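Local coordinates for protein ApRick protease (Rickettsia conorii, PDB 5C9F) that probably acts as an aspartic endopeptidase, this chain being the retropepsin-like protease domain of a longer, probably membrane-bound protein, at residues K87-I92 with M108-R113. Residues are numbered along the deposited sequence; the frame is centred on the assembly and turned at random.
Sequences KEFKNI and MSLLER
A single water joins Arg-113 to Lys-87, donating to Arg-113 O at 2.8 Å and accepting from Lys-87 NZ at 3.2 Å. In this retropepsin-like fold, the short helix 108-111 packs against strand 88-97, which makes a G1 beta bulge where Asn-91 and Ile-92 both face Leu-80. The chain turns a corner at Asn-91, within the bulge, yet the side chains of Phe-89 and Ile-92 both set out toward residues 108-113. Lys-87 CE lies over one face of the Phe-89 ring and Leu-110 CD1 over the opposite one, each displaced toward the rim; the leucine methyl makes a CH-pi contact, 3.7 Å from Phe-89 CG. Leucine suits this place, being apolar and long enough to reach the ring from a helix; its anti torsion (chi1 -177°) helps bring CD1 there, and the same methyl lies 4.0 Å from Ile-92 CD1. Val-83 and Ile-43 also touch both Leu-110 and Ile-92, while Phe-114 meets Phe-89 edge-to-face. Arg-113, at the exposed margin, uses first its aliphatic stem, CB coming within 3.7 Å of Phe-89 CE2, then its guanidinium. The flat face of that group, where no N-H points, receives a methyl: Ile-92 CD1 sits over its centre, 3.6 Å from Arg-113 CZ.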
loop_
_atom_site.group_PDB
_atom_site.type_symbol
_atom_site.label_atom_id
_atom_site.label_comp_id
_atom_site.label_asym_id
_atom_site.label_seq_id
_atom_site.Cartn_x
_atom_site.Cartn_y
_atom_site.Cartn_z
ATOM N N LYS A 87 -1.494 -4.423 -12.712
ATOM C CA LYS A 87 -2.864 -3.915 -12.775
ATOM C C LYS A 87 -3.341 -3.853 -14.207
ATOM O O LYS A 87 -2.537 -3.923 -15.165
ATOM C CB LYS A 87 -2.974 -2.547 -12.146
ATOM C CG LYS A 87 -2.214 -1.445 -12.821
ATOM C CD LYS A 87 -2.507 -0.110 -12.145
ATOM C CE LYS A 87 -3.736 0.564 -12.700
ATOM N NZ LYS A 87 -4.140 1.658 -11.771
ATOM N N GLU A 88 -4.658 -3.667 -14.330
ATOM C CA GLU A 88 -5.309 -3.591 -15.614
ATOM C C GLU A 88 -5.341 -2.161 -16.073
ATOM O O GLU A 88 -5.833 -1.315 -15.385
ATOM C CB GLU A 88 -6.708 -4.123 -15.537
ATOM C CG GLU A 88 -7.336 -4.109 -16.916
ATOM C CD GLU A 88 -8.677 -4.801 -16.963
ATOM O OE1 GLU A 88 -9.247 -5.114 -15.907
ATOM O OE2 GLU A 88 -9.158 -5.046 -18.071
ATOM N N PHE A 89 -4.803 -1.890 -17.260
ATOM C CA PHE A 89 -4.921 -0.588 -17.874
ATOM C C PHE A 89 -5.909 -0.704 -19.024
ATOM O O PHE A 89 -5.980 -1.735 -19.700
ATOM C CB PHE A 89 -3.551 -0.128 -18.363
ATOM C CG PHE A 89 -2.511 0.020 -17.273
ATOM C CD1 PHE A 89 -1.634 -1.046 -16.935
ATOM C CD2 PHE A 89 -2.341 1.234 -16.651
ATOM C CE1 PHE A 89 -0.653 -0.880 -15.971
ATOM C CE2 PHE A 89 -1.356 1.402 -15.698
ATOM C CZ PHE A 89 -0.509 0.363 -15.358
ATOM N N LYS A 90 -6.692 0.354 -19.246
ATOM C CA LYS A 90 -7.773 0.325 -20.204
ATOM C C LYS A 90 -7.537 1.296 -21.339
ATOM O O LYS A 90 -6.983 2.361 -21.140
ATOM C CB LYS A 90 -9.111 0.631 -19.529
ATOM C CG LYS A 90 -9.473 -0.287 -18.358
ATOM C CD LYS A 90 -9.703 -1.743 -18.759
ATOM C CE LYS A 90 -10.848 -1.938 -19.749
ATOM N NZ LYS A 90 -12.164 -1.515 -19.200
ATOM N N ASN A 91 -7.954 0.878 -22.530
ATOM C CA ASN A 91 -7.915 1.687 -23.752
ATOM C C ASN A 91 -6.580 2.340 -23.980
ATOM O O ASN A 91 -6.466 3.534 -23.996
ATOM C CB ASN A 91 -9.026 2.718 -23.717
ATOM C CG ASN A 91 -10.391 2.078 -23.563
ATOM O OD1 ASN A 91 -10.728 1.138 -24.270
ATOM N ND2 ASN A 91 -11.165 2.556 -22.603
ATOM N N ILE A 92 -5.572 1.502 -24.147
ATOM C CA ILE A 92 -4.218 1.881 -24.264
ATOM C C ILE A 92 -3.906 2.018 -25.744
ATOM O O ILE A 92 -4.239 1.176 -26.586
ATOM C CB ILE A 92 -3.301 0.811 -23.649
ATOM C CG1 ILE A 92 -3.647 0.675 -22.159
ATOM C CG2 ILE A 92 -1.809 1.114 -23.928
ATOM C CD1 ILE A 92 -3.584 2.007 -21.420
ATOM N N MET A 108 6.819 4.679 -23.267
ATOM C CA MET A 108 6.651 5.561 -22.125
ATOM C C MET A 108 5.236 5.904 -21.868
ATOM O O MET A 108 4.893 6.193 -20.707
ATOM C CB MET A 108 7.454 6.874 -22.342
ATOM C CG MET A 108 8.935 6.679 -22.269
ATOM S SD MET A 108 9.382 6.064 -20.614
ATOM C CE MET A 108 8.726 7.290 -19.547
ATOM N N SER A 109 4.382 5.950 -22.904
ATOM C CA SER A 109 2.965 6.324 -22.607
ATOM C C SER A 109 2.288 5.338 -21.633
ATOM O O SER A 109 1.612 5.757 -20.712
ATOM C CB SER A 109 2.136 6.485 -23.865
ATOM O OG SER A 109 2.873 7.294 -24.779
ATOM N N LEU A 110 2.565 4.033 -21.760
ATOM C CA LEU A 110 2.044 3.076 -20.779
ATOM C C LEU A 110 2.892 3.126 -19.463
ATOM O O LEU A 110 2.340 3.114 -18.342
ATOM C CB LEU A 110 1.947 1.680 -21.346
ATOM C CG LEU A 110 1.352 0.563 -20.448
ATOM C CD1 LEU A 110 -0.035 0.870 -19.928
ATOM C CD2 LEU A 110 1.294 -0.747 -21.209
ATOM N N LEU A 111 4.213 3.158 -19.593
ATOM C CA LEU A 111 5.090 3.042 -18.427
ATOM C C LEU A 111 4.904 4.194 -17.435
ATOM O O LEU A 111 5.007 3.977 -16.229
ATOM C CB LEU A 111 6.520 3.025 -18.857
ATOM C CG LEU A 111 6.944 1.700 -19.503
ATOM C CD1 LEU A 111 8.296 1.871 -20.124
ATOM C CD2 LEU A 111 6.986 0.545 -18.511
ATOM N N GLU A 112 4.592 5.386 -17.976
ATOM C CA GLU A 112 4.327 6.568 -17.184
ATOM C C GLU A 112 3.107 6.472 -16.361
ATOM O O GLU A 112 2.951 7.230 -15.413
ATOM C CB GLU A 112 4.151 7.829 -18.079
ATOM C CG GLU A 112 5.467 8.400 -18.477
ATOM C CD GLU A 112 5.366 9.447 -19.603
ATOM O OE1 GLU A 112 4.241 9.716 -20.125
ATOM O OE2 GLU A 112 6.438 10.002 -19.969
ATOM N N ARG A 113 2.204 5.577 -16.691
ATOM C CA ARG A 113 1.002 5.443 -15.913
ATOM C C ARG A 113 1.198 4.682 -14.603
ATOM O O ARG A 113 0.338 4.752 -13.712
ATOM C CB ARG A 113 -0.051 4.710 -16.727
ATOM C CG ARG A 113 -0.557 5.451 -17.942
ATOM C CD ARG A 113 -1.305 4.425 -18.749
ATOM N NE ARG A 113 -1.918 4.999 -19.924
ATOM C CZ ARG A 113 -3.202 5.292 -20.021
ATOM N NH1 ARG A 113 -4.025 5.089 -18.998
ATOM N NH2 ARG A 113 -3.658 5.807 -21.147
HETATM O O HOH W 1 -2.202 3.756 -13.204
#